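Local coordinates for protein seryl-tRNA synthetase (PDB 2DQ0) that attaches serine to tRNA(Ser) at the expense of ATP and can probably also load serine onto tRNA(Sec), at residues 8-11 with 12-15; 421-424 with 425-429; 47-50 with 51-55; 232-235 with 236-240; 139-142 with 143-147. All blocks are in the same frame, centred on the assembly; numbering follows the deposited sequence.

Interaction 1: residues 8-11 with 12-15; sequences RENP and ELVK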
# COMPACT_ATOMS: atom_id res chain seq x y z
N ARG A 8 25.78 -29.14 -13.47
CA ARG A 8 26.79 -29.83 -14.27
C ARG A 8 27.53 -30.84 -13.43
O ARG A 8 27.80 -31.95 -13.87
CB ARG A 8 27.77 -28.83 -14.90
CG ARG A 8 27.24 -28.19 -16.17
CD ARG A 8 28.34 -27.54 -17.00
NE ARG A 8 29.00 -26.45 -16.29
CZ ARG A 8 29.16 -25.22 -16.78
NH1 ARG A 8 29.77 -24.30 -16.05
NH2 ARG A 8 28.69 -24.92 -17.98
N GLU A 9 27.85 -30.47 -12.20
CA GLU A 9 28.58 -31.36 -11.30
C GLU A 9 27.73 -32.32 -10.47
O GLU A 9 28.29 -33.08 -9.67
CB GLU A 9 29.50 -30.54 -10.40
CG GLU A 9 30.69 -29.99 -11.17
CD GLU A 9 31.42 -28.91 -10.42
OE1 GLU A 9 31.69 -29.10 -9.22
OE2 GLU A 9 31.73 -27.86 -11.04
N ASN A 10 26.41 -32.30 -10.65
CA ASN A 10 25.56 -33.26 -9.94
C ASN A 10 24.10 -33.28 -10.33
O ASN A 10 23.22 -33.12 -9.50
CB ASN A 10 25.64 -33.12 -8.42
CG ASN A 10 25.31 -34.44 -7.70
OD1 ASN A 10 25.34 -34.52 -6.47
ND2 ASN A 10 25.00 -35.48 -8.48
N PRO A 11 23.82 -33.52 -11.62
CA PRO A 11 22.45 -33.56 -12.13
C PRO A 11 21.50 -34.51 -11.39
O PRO A 11 20.30 -34.23 -11.25
CB PRO A 11 22.63 -33.94 -13.60
CG PRO A 11 23.97 -34.63 -13.63
CD PRO A 11 24.79 -33.80 -12.69
N GLU A 12 22.02 -35.63 -10.91
CA GLU A 12 21.17 -36.58 -10.18
C GLU A 12 20.71 -35.96 -8.88
O GLU A 12 19.59 -36.20 -8.44
CB GLU A 12 21.92 -37.89 -9.90
CG GLU A 12 22.20 -38.72 -11.14
CD GLU A 12 20.96 -39.38 -11.69
OE1 GLU A 12 20.72 -39.28 -12.92
OE2 GLU A 12 20.24 -40.01 -10.89
N LEU A 13 21.58 -35.17 -8.25
CA LEU A 13 21.24 -34.51 -7.00
C LEU A 13 20.06 -33.57 -7.22
O LEU A 13 19.13 -33.54 -6.42
CB LEU A 13 22.44 -33.71 -6.49
CG LEU A 13 22.37 -32.80 -5.25
CD1 LEU A 13 21.59 -31.56 -5.56
CD2 LEU A 13 21.74 -33.54 -4.09
N VAL A 14 20.10 -32.82 -8.32
CA VAL A 14 19.03 -31.89 -8.61
C VAL A 14 17.74 -32.60 -9.09
O VAL A 14 16.63 -32.14 -8.80
CB VAL A 14 19.51 -30.79 -9.61
CG1 VAL A 14 20.39 -31.39 -10.66
CG2 VAL A 14 18.32 -30.09 -10.25
N LYS A 15 17.89 -33.71 -9.80
CA LYS A 15 16.71 -34.44 -10.26
C LYS A 15 15.98 -35.06 -9.07
O LYS A 15 14.75 -35.01 -8.98
CB LYS A 15 17.08 -35.55 -11.23
CG LYS A 15 17.62 -35.08 -12.55
CD LYS A 15 17.82 -36.24 -13.50
CE LYS A 15 18.35 -35.75 -14.83
NZ LYS A 15 18.21 -36.78 -15.88
O HOH W 1 25.12 -36.84 -10.71
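Lys-15 N donates to Pro-11 O at 2.9 Å with an N-H...O angle of 151°, a regular helical bond. One residue earlier, Asn-10 O takes two weak bonds: Leu-13 N approaches it to 2.9 Å but at a poor slant, while Val-14 N points at it better from 3.3 Å. A water weakly joins Asn-10 ND2 to the backbone N of Glu-12, accepting from both and lying farther from the latter. Together these bonds make the first turn of helix 11-21, which follows helix 4-9 in the chain. Asn-10 sits at the N-cap and Pro-11 fills the first helical position, where a residue lacking an N-H costs nothing. With CG swung opposite the backbone N (chi1 -154°), the Asn-10 amide runs across the Leu-13 side chain at about a right angle, and OD1 lies against Leu-13 CB. As modelled, ND2 stands 3.4 Å from Leu-13 N; both are donors, so the amide does not make the side-chain capping bond. Further out, Pro-11 CB meets Val-14 CG1 at 4.5 Å, and the extended Lys-15 chain carries its CG past Pro-11 O before NZ ends in a salt bridge with Asp-31. Pro-11 packs on Val-30 and Leu-34 of helix 28-65 in the N-terminal tRNA-binding domain, and Leu-13 and Val-14 on Ile-109.

Interaction 2: residues 421-424 with 425-429; sequences HQEE and DGTVR
Glu-423 and Arg-429 reach each other because Glu-423 runs out extended from a CG set beside its backbone N (chi1 -76°), while Arg-429 bends at chi3 (94°) to bring its CD and NE past the carboxylate. The backbone beneath is a tight antiparallel reversal: a type I turn from Glu-423 to Gly-426 with a G1 beta bulge at Gly-426, whose positive phi suits a residue without CB. Gly-426 N closes the turn on Glu-423 O at 3.1 Å, Glu-423 N bonds back to Thr-427 O at 2.9 Å, and Arg-429 N to His-421 O, leaving Gln-422 bridged to Val-428 between them. Glu-423 OE2 lies 3.7 Å from Arg-429 NE, a long salt bridge in which the oxygen stands well off the guanidinium plane and no N-H aims at it. Glu-423 also runs alongside Thr-427, with OE1 3.4 Å from Thr-427 CB. Beyond the turn, His-421 NE2 bonds to Leu-334 O, Gln-422 OE1 to Lys-160 N, and Val-428 pairs with Ile-443 of strand 442-443. Asp-425 OD2 completes an Asx turn, gripped from one face of its carboxylate by Thr-427 N at 2.7 Å and by Thr-427 OG1 at 2.8 Å.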
# COMPACT_ATOMS: atom_id res chain seq x y z
N HIS A 421 -6.38 -15.30 24.63
CA HIS A 421 -6.55 -14.56 25.87
C HIS A 421 -7.99 -14.12 26.13
O HIS A 421 -8.23 -13.17 26.89
CB HIS A 421 -5.63 -13.32 25.90
CG HIS A 421 -4.17 -13.64 25.81
ND1 HIS A 421 -3.48 -14.31 26.80
CD2 HIS A 421 -3.25 -13.34 24.86
CE1 HIS A 421 -2.21 -14.40 26.46
NE2 HIS A 421 -2.04 -13.82 25.29
N GLN A 422 -8.95 -14.81 25.50
CA GLN A 422 -10.36 -14.49 25.70
C GLN A 422 -10.88 -15.13 26.99
O GLN A 422 -10.33 -16.11 27.47
CB GLN A 422 -11.20 -15.04 24.56
CG GLN A 422 -11.19 -16.55 24.50
CD GLN A 422 -12.04 -17.07 23.37
OE1 GLN A 422 -13.25 -16.85 23.35
NE2 GLN A 422 -11.41 -17.74 22.40
N GLU A 423 -11.95 -14.56 27.52
CA GLU A 423 -12.58 -15.05 28.72
C GLU A 423 -13.99 -15.44 28.26
O GLU A 423 -14.33 -15.19 27.10
CB GLU A 423 -12.60 -13.95 29.79
CG GLU A 423 -11.23 -13.72 30.46
CD GLU A 423 -11.16 -12.44 31.32
OE1 GLU A 423 -12.11 -11.63 31.30
OE2 GLU A 423 -10.13 -12.25 32.02
N GLU A 424 -14.78 -16.06 29.14
CA GLU A 424 -16.12 -16.50 28.74
C GLU A 424 -17.00 -15.41 28.16
O GLU A 424 -17.74 -15.64 27.20
CB GLU A 424 -16.90 -17.09 29.91
CG GLU A 424 -16.26 -18.24 30.64
CD GLU A 424 -17.20 -18.82 31.68
OE1 GLU A 424 -18.29 -19.30 31.28
OE2 GLU A 424 -16.87 -18.80 32.89
N ASP A 425 -16.93 -14.23 28.76
CA ASP A 425 -17.76 -13.12 28.33
C ASP A 425 -17.31 -12.40 27.07
O ASP A 425 -18.04 -11.53 26.58
CB ASP A 425 -17.90 -12.10 29.47
CG ASP A 425 -16.57 -11.51 29.86
OD1 ASP A 425 -16.50 -10.85 30.92
OD2 ASP A 425 -15.59 -11.70 29.11
N GLY A 426 -16.14 -12.76 26.54
CA GLY A 426 -15.65 -12.10 25.33
C GLY A 426 -14.50 -11.13 25.62
O GLY A 426 -13.75 -10.73 24.72
N THR A 427 -14.37 -10.74 26.88
CA THR A 427 -13.30 -9.87 27.28
C THR A 427 -12.00 -10.52 26.88
O THR A 427 -11.80 -11.72 27.08
CB THR A 427 -13.27 -9.69 28.77
OG1 THR A 427 -14.52 -9.16 29.20
CG2 THR A 427 -12.13 -8.76 29.17
N VAL A 428 -11.10 -9.72 26.33
CA VAL A 428 -9.82 -10.22 25.90
C VAL A 428 -8.73 -9.51 26.66
O VAL A 428 -8.62 -8.30 26.60
CB VAL A 428 -9.65 -10.02 24.39
CG1 VAL A 428 -8.18 -10.15 24.00
CG2 VAL A 428 -10.49 -11.04 23.66
N ARG A 429 -7.93 -10.28 27.38
CA ARG A 429 -6.85 -9.71 28.17
C ARG A 429 -5.65 -9.54 27.26
O ARG A 429 -5.38 -10.41 26.43
CB ARG A 429 -6.52 -10.60 29.37
CG ARG A 429 -7.66 -10.66 30.38
CD ARG A 429 -7.34 -11.52 31.59
NE ARG A 429 -6.80 -10.73 32.69
CZ ARG A 429 -6.42 -11.23 33.86
NH1 ARG A 429 -5.95 -10.44 34.81
NH2 ARG A 429 -6.50 -12.54 34.08

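Interaction 3: residues 47-50 with 51-55; sequences INRL and RHERN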
# COMPACT_ATOMS: atom_id res chain seq x y z
N ILE A 47 34.28 -20.89 -31.97
CA ILE A 47 34.60 -19.48 -32.12
C ILE A 47 36.10 -19.22 -31.92
O ILE A 47 36.74 -18.52 -32.72
CB ILE A 47 33.75 -18.61 -31.14
CG1 ILE A 47 32.27 -18.66 -31.55
CG2 ILE A 47 34.26 -17.16 -31.12
CD1 ILE A 47 31.30 -17.94 -30.62
N ASN A 48 36.68 -19.78 -30.87
CA ASN A 48 38.10 -19.59 -30.66
C ASN A 48 38.90 -20.19 -31.81
O ASN A 48 39.87 -19.60 -32.28
CB ASN A 48 38.53 -20.21 -29.33
CG ASN A 48 38.07 -19.39 -28.15
OD1 ASN A 48 37.80 -18.19 -28.28
ND2 ASN A 48 37.99 -20.02 -26.98
N ARG A 49 38.46 -21.35 -32.29
CA ARG A 49 39.12 -22.03 -33.39
C ARG A 49 39.14 -21.04 -34.53
O ARG A 49 40.16 -20.86 -35.20
CB ARG A 49 38.32 -23.28 -33.79
CG ARG A 49 39.12 -24.57 -34.08
CD ARG A 49 39.75 -24.63 -35.48
NE ARG A 49 38.87 -24.17 -36.55
CZ ARG A 49 37.62 -24.57 -36.74
NH1 ARG A 49 37.08 -25.46 -35.91
NH2 ARG A 49 36.89 -24.07 -37.73
N LEU A 50 38.01 -20.38 -34.74
CA LEU A 50 37.90 -19.41 -35.81
C LEU A 50 38.71 -18.16 -35.55
O LEU A 50 39.33 -17.64 -36.47
CB LEU A 50 36.44 -19.05 -36.07
CG LEU A 50 35.64 -20.12 -36.84
CD1 LEU A 50 34.18 -19.67 -36.95
CD2 LEU A 50 36.26 -20.35 -38.24
N ARG A 51 38.74 -17.68 -34.31
CA ARG A 51 39.53 -16.49 -34.00
C ARG A 51 41.00 -16.77 -34.35
O ARG A 51 41.69 -15.93 -34.94
CB ARG A 51 39.38 -16.09 -32.52
CG ARG A 51 38.00 -15.49 -32.22
CD ARG A 51 37.79 -15.10 -30.76
NE ARG A 51 38.90 -14.30 -30.25
CZ ARG A 51 39.79 -14.74 -29.37
NH1 ARG A 51 39.70 -15.97 -28.88
NH2 ARG A 51 40.79 -13.95 -28.99
N HIS A 52 41.45 -17.98 -34.02
CA HIS A 52 42.82 -18.41 -34.29
C HIS A 52 43.11 -18.47 -35.79
O HIS A 52 44.19 -18.08 -36.24
CB HIS A 52 43.06 -19.78 -33.69
CG HIS A 52 44.48 -20.25 -33.81
ND1 HIS A 52 45.44 -19.98 -32.86
CD2 HIS A 52 45.10 -20.95 -34.79
CE1 HIS A 52 46.59 -20.49 -33.25
NE2 HIS A 52 46.42 -21.08 -34.42
N GLU A 53 42.14 -18.97 -36.55
CA GLU A 53 42.29 -19.08 -38.00
C GLU A 53 42.39 -17.67 -38.59
O GLU A 53 43.16 -17.44 -39.52
CB GLU A 53 41.09 -19.82 -38.60
CG GLU A 53 41.42 -20.73 -39.78
CD GLU A 53 42.03 -22.07 -39.36
OE1 GLU A 53 43.15 -22.07 -38.79
OE2 GLU A 53 41.40 -23.12 -39.59
N ARG A 54 41.61 -16.75 -38.04
CA ARG A 54 41.61 -15.36 -38.48
C ARG A 54 43.04 -14.83 -38.42
O ARG A 54 43.51 -14.16 -39.34
CB ARG A 54 40.68 -14.51 -37.58
CG ARG A 54 41.04 -13.02 -37.48
CD ARG A 54 39.86 -12.13 -37.08
NE ARG A 54 39.29 -12.34 -35.74
CZ ARG A 54 39.98 -12.29 -34.61
NH1 ARG A 54 41.28 -12.06 -34.64
NH2 ARG A 54 39.37 -12.41 -33.44
N ASN A 55 43.73 -15.17 -37.34
CA ASN A 55 45.10 -14.76 -37.12
C ASN A 55 46.03 -15.38 -38.16
O ASN A 55 46.84 -14.69 -38.76
CB ASN A 55 45.53 -15.17 -35.70
CG ASN A 55 46.92 -14.69 -35.33
OD1 ASN A 55 47.48 -13.80 -35.95
ND2 ASN A 55 47.47 -15.29 -34.27
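Arg-51 and Asn-48 make the side-chain hydrogen bond of this helical turn: NH1 donates to OD1 at 3.0 Å. The two side chains run alongside each other. Arg-51 folds back at chi3 (49°) so that the oxygen meets the edge of its guanidinium, yet NH1 comes from above the amide plane, with the two planes 72° apart. Were Asn-48 an alanine, the guanidinium of Arg-51 would probably lose this acceptor and be freer to swing. The backbone bonds are the regular alpha-helical series, among them Arg-51 N to Ile-47 O at 2.7 Å and Arg-54 N to Leu-50 O at 2.9 Å. Of the charged pairs, Arg-49 and Glu-53 point the same way, but NE and OE2 stay 4.1 Å apart, beyond a salt bridge; the guanidinium of Arg-49 instead pairs with Glu-46. Apolar contact is slight here: Ile-47 CG2 touches the Arg-51 aliphatic chain at CD, 4.1 Å away. The polar side chains line the outer side of helix 28-65, one half of the antiparallel coiled-coil arm that is characteristic of this synthetase and serves tRNA binding. From the same turn, Ile-47 and Leu-50 pack on helix 72-103, Ile-47 against Leu-88, Leu-50 against Arg-84, Ile-85 and Leu-88.

Interaction 4: residues 232-235 with 236-240; sequences FEDF and EDVIY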
# COMPACT_ATOMS: atom_id res chain seq x y z
N PHE A 232 8.20 -17.16 -10.39
CA PHE A 232 7.30 -16.48 -11.30
C PHE A 232 5.82 -16.79 -11.11
O PHE A 232 4.97 -15.99 -11.49
CB PHE A 232 7.75 -16.76 -12.73
CG PHE A 232 9.09 -16.17 -13.06
CD1 PHE A 232 9.27 -14.80 -13.10
CD2 PHE A 232 10.18 -16.98 -13.31
CE1 PHE A 232 10.51 -14.25 -13.39
CE2 PHE A 232 11.43 -16.44 -13.59
CZ PHE A 232 11.59 -15.07 -13.63
N GLU A 233 5.50 -17.94 -10.51
CA GLU A 233 4.10 -18.29 -10.28
C GLU A 233 3.42 -17.25 -9.39
O GLU A 233 2.21 -17.02 -9.50
CB GLU A 233 3.97 -19.67 -9.63
CG GLU A 233 4.40 -20.81 -10.52
CD GLU A 233 5.78 -21.34 -10.16
OE1 GLU A 233 6.72 -20.51 -10.03
OE2 GLU A 233 5.93 -22.57 -10.00
N ASP A 234 4.20 -16.62 -8.51
CA ASP A 234 3.68 -15.61 -7.61
C ASP A 234 3.00 -14.43 -8.33
O ASP A 234 2.07 -13.84 -7.77
CB ASP A 234 4.78 -15.09 -6.69
CG ASP A 234 4.96 -15.93 -5.44
OD1 ASP A 234 5.69 -15.47 -4.53
OD2 ASP A 234 4.40 -17.03 -5.35
N PHE A 235 3.45 -14.10 -9.55
CA PHE A 235 2.84 -12.99 -10.30
C PHE A 235 1.39 -13.29 -10.61
O PHE A 235 0.58 -12.39 -10.76
CB PHE A 235 3.56 -12.70 -11.62
CG PHE A 235 4.86 -11.97 -11.47
CD1 PHE A 235 6.06 -12.67 -11.45
CD2 PHE A 235 4.87 -10.60 -11.25
CE1 PHE A 235 7.27 -12.01 -11.20
CE2 PHE A 235 6.06 -9.92 -11.00
CZ PHE A 235 7.27 -10.63 -10.97
N GLU A 236 1.05 -14.56 -10.70
CA GLU A 236 -0.32 -14.92 -11.00
C GLU A 236 -1.14 -15.07 -9.71
O GLU A 236 -2.27 -14.60 -9.62
CB GLU A 236 -0.32 -16.23 -11.79
CG GLU A 236 -1.62 -16.57 -12.49
CD GLU A 236 -1.57 -17.95 -13.16
OE1 GLU A 236 -2.62 -18.39 -13.69
OE2 GLU A 236 -0.49 -18.58 -13.18
N ASP A 237 -0.54 -15.68 -8.70
CA ASP A 237 -1.23 -15.96 -7.45
C ASP A 237 -1.19 -14.97 -6.30
O ASP A 237 -2.17 -14.83 -5.59
CB ASP A 237 -0.75 -17.31 -6.93
CG ASP A 237 -1.07 -18.42 -7.89
OD1 ASP A 237 -0.39 -19.47 -7.83
OD2 ASP A 237 -2.01 -18.24 -8.71
N VAL A 238 -0.07 -14.29 -6.11
CA VAL A 238 0.00 -13.39 -4.99
C VAL A 238 0.19 -11.91 -5.30
O VAL A 238 -0.41 -11.07 -4.64
CB VAL A 238 1.12 -13.85 -3.97
CG1 VAL A 238 1.66 -15.20 -4.31
CG2 VAL A 238 2.23 -12.88 -3.94
N ILE A 239 0.99 -11.60 -6.30
CA ILE A 239 1.32 -10.21 -6.60
C ILE A 239 0.44 -9.37 -7.49
O ILE A 239 0.10 -9.76 -8.59
CB ILE A 239 2.75 -10.17 -7.14
CG1 ILE A 239 3.67 -10.84 -6.14
CG2 ILE A 239 3.20 -8.74 -7.40
CD1 ILE A 239 5.03 -11.15 -6.73
N TYR A 240 0.10 -8.18 -6.98
CA TYR A 240 -0.71 -7.19 -7.70
C TYR A 240 0.23 -6.28 -8.48
O TYR A 240 1.25 -5.81 -7.95
CB TYR A 240 -1.47 -6.27 -6.75
CG TYR A 240 -2.65 -6.85 -6.03
CD1 TYR A 240 -3.82 -7.17 -6.71
CD2 TYR A 240 -2.63 -7.03 -4.64
CE1 TYR A 240 -4.95 -7.64 -6.04
CE2 TYR A 240 -3.76 -7.50 -3.96
CZ TYR A 240 -4.92 -7.80 -4.67
OH TYR A 240 -6.02 -8.30 -4.02
O HOH W 2 1.41 -9.67 -10.97
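Asp-234 O is gripped by two backbone donors, Val-238 N at 2.7 Å and Ile-239 N at 2.9 Å, the latter almost straight with an N-H...O angle of 173°. Glu-233 O also takes two donors, Glu-236 N from above the carbonyl plane and Asp-237 N within it. This is the single-turn helix 234-237 of the catalytic domain, drawn together by bonds of three, four and five residues' span before the chain extends at Ile-239. Among the side chains, Asp-234 lies obliquely against Val-238, its OD2 3.5 Å from CG1. Ile-239 turns back toward the helix, with CG1 placed beside its own backbone N (chi1 -55°), and sets CD1 3.9 Å from Asp-234 CB. Methyl groups therefore lie against both CB and OD2 of the Asp-234 side chain, while OD1 accepts a weak bond from Thr-230 OG1. The turn borders the active site: the side chain of Val-238 comes within about 4 Å of that of Arg-283, the arginine of class II motif 2 and a predicted ATP-binding residue, and Val-238 bonds through its backbone to Lys-284. Phe-235 makes a cation-pi contact with Arg-223, and its O also accepts from Lys-284 NZ. A water near the plane of the Phe-235 ring links the helix to the extended chain after it, donating to Phe-235 O at 2.9 Å and to Ile-239 O at 2.7 Å.

Interaction 5: residues 139-142 with 143-147; sequences LERF and LEQSQ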
# COMPACT_ATOMS: atom_id res chain seq x y z
N LEU A 139 -10.14 -31.91 22.07
CA LEU A 139 -9.16 -32.70 22.79
C LEU A 139 -8.36 -33.72 21.97
O LEU A 139 -7.14 -33.84 22.14
CB LEU A 139 -9.87 -33.39 23.96
CG LEU A 139 -9.07 -34.07 25.07
CD1 LEU A 139 -8.70 -35.46 24.64
CD2 LEU A 139 -7.87 -33.24 25.46
N GLU A 140 -9.03 -34.47 21.10
CA GLU A 140 -8.28 -35.44 20.33
C GLU A 140 -7.43 -34.72 19.31
O GLU A 140 -6.23 -34.99 19.21
CB GLU A 140 -9.20 -36.47 19.65
CG GLU A 140 -8.42 -37.55 18.90
CD GLU A 140 -9.14 -38.88 18.83
OE1 GLU A 140 -8.59 -39.81 18.19
OE2 GLU A 140 -10.24 -39.00 19.40
N ARG A 141 -8.03 -33.80 18.55
CA ARG A 141 -7.26 -33.07 17.56
C ARG A 141 -6.06 -32.43 18.24
O ARG A 141 -4.92 -32.58 17.78
CB ARG A 141 -8.11 -32.00 16.87
CG ARG A 141 -7.32 -31.15 15.87
CD ARG A 141 -8.19 -30.55 14.78
NE ARG A 141 -9.12 -29.55 15.28
CZ ARG A 141 -10.26 -29.21 14.68
NH1 ARG A 141 -10.62 -29.79 13.54
NH2 ARG A 141 -11.03 -28.28 15.23
N PHE A 142 -6.29 -31.74 19.34
CA PHE A 142 -5.19 -31.10 20.02
C PHE A 142 -4.08 -32.08 20.36
O PHE A 142 -2.91 -31.82 20.08
CB PHE A 142 -5.65 -30.43 21.31
CG PHE A 142 -4.50 -29.98 22.17
CD1 PHE A 142 -3.96 -30.84 23.13
CD2 PHE A 142 -3.89 -28.76 21.95
CE1 PHE A 142 -2.81 -30.49 23.84
CE2 PHE A 142 -2.73 -28.41 22.65
CZ PHE A 142 -2.19 -29.28 23.60
N LEU A 143 -4.44 -33.22 20.95
CA LEU A 143 -3.46 -34.21 21.36
C LEU A 143 -2.65 -34.83 20.24
O LEU A 143 -1.46 -35.11 20.41
CB LEU A 143 -4.14 -35.30 22.19
CG LEU A 143 -4.48 -34.81 23.60
CD1 LEU A 143 -5.40 -35.79 24.31
CD2 LEU A 143 -3.20 -34.63 24.39
N GLU A 144 -3.30 -35.03 19.09
CA GLU A 144 -2.64 -35.59 17.93
C GLU A 144 -1.67 -34.57 17.38
O GLU A 144 -0.53 -34.88 17.06
CB GLU A 144 -3.67 -35.93 16.85
CG GLU A 144 -3.66 -37.39 16.40
CD GLU A 144 -2.54 -37.71 15.43
OE1 GLU A 144 -2.43 -37.01 14.40
OE2 GLU A 144 -1.78 -38.67 15.68
N GLN A 145 -2.12 -33.32 17.29
CA GLN A 145 -1.29 -32.26 16.76
C GLN A 145 -0.11 -31.90 17.68
O GLN A 145 0.97 -31.50 17.22
CB GLN A 145 -2.16 -31.05 16.47
CG GLN A 145 -3.17 -31.26 15.34
CD GLN A 145 -2.50 -31.34 13.96
OE1 GLN A 145 -2.19 -32.44 13.44
NE2 GLN A 145 -2.25 -30.17 13.38
N SER A 146 -0.32 -32.05 18.98
CA SER A 146 0.75 -31.73 19.93
C SER A 146 1.62 -32.95 20.21
O SER A 146 2.69 -32.82 20.80
CB SER A 146 0.16 -31.20 21.23
OG SER A 146 -0.89 -32.04 21.70
N GLN A 147 1.17 -34.13 19.79
CA GLN A 147 1.94 -35.35 20.03
C GLN A 147 2.12 -35.54 21.54
O GLN A 147 3.15 -36.05 21.98
CB GLN A 147 3.33 -35.26 19.40
CG GLN A 147 3.42 -34.78 17.96
CD GLN A 147 4.87 -34.66 17.49
OE1 GLN A 147 5.72 -34.11 18.19
NE2 GLN A 147 5.15 -35.17 16.31
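Phe-142 and Ser-146 meet at the C-terminal end of helix 139-146, the helix of the beta-alpha-beta unit with strands 132-135 and 152-155. A Schellman motif ends the helix, with Gln-147, positive in phi, as C-prime residue. Phe-142 O accepts twice from Ser-146, from N at 2.8 Å and from OG at 2.6 Å, the hydroxyl arriving above the carbonyl plane. The serine takes chi1 49°, its OG lying between backbone N and carbonyl carbon, and this also places OG over one face of the Phe-142 ring, toward the rim. Ser-146 CB adds a CH-pi contact, 4.2 Å from the ring centroid. Leu-143 flanks the ring with CG 4.0 Å from Phe-142 CD1, and its own CD1 meets Leu-139 CD1 a turn back. The ring goes on to meet Trp-361 edge-to-face and to pack on Tyr-152, Ala-132 and Val-134. With an alanine in place of Phe-142, Trp-361 would probably lose this aromatic partner and Ser-146 the face it rests on, opening a gap between helix and sheet. Because its hydroxyl bonds back to the backbone, the buried serine has a partner for its polar atom and can lie against an aromatic ring.

From the N terminus, interaction 1 opens helix 11-21 and interaction 3 lies midway along helix 28-65, the next helix and half of the tRNA-binding arm. The chain then passes into the remaining body, where interaction 5 ends helix 139-146, interaction 4 forms the short helix 234-237 beside the active site, and interaction 2 reverses the chain after helix 410-420. Each contact closes only a local turn, so all five run in series and none nests within or crosses another. None touches another either. Interactions 2 and 5 lie about 23 Å apart between centres, on the same side of the chain's centre, whereas the centres of interactions 2 and 3 are about 81 Å apart.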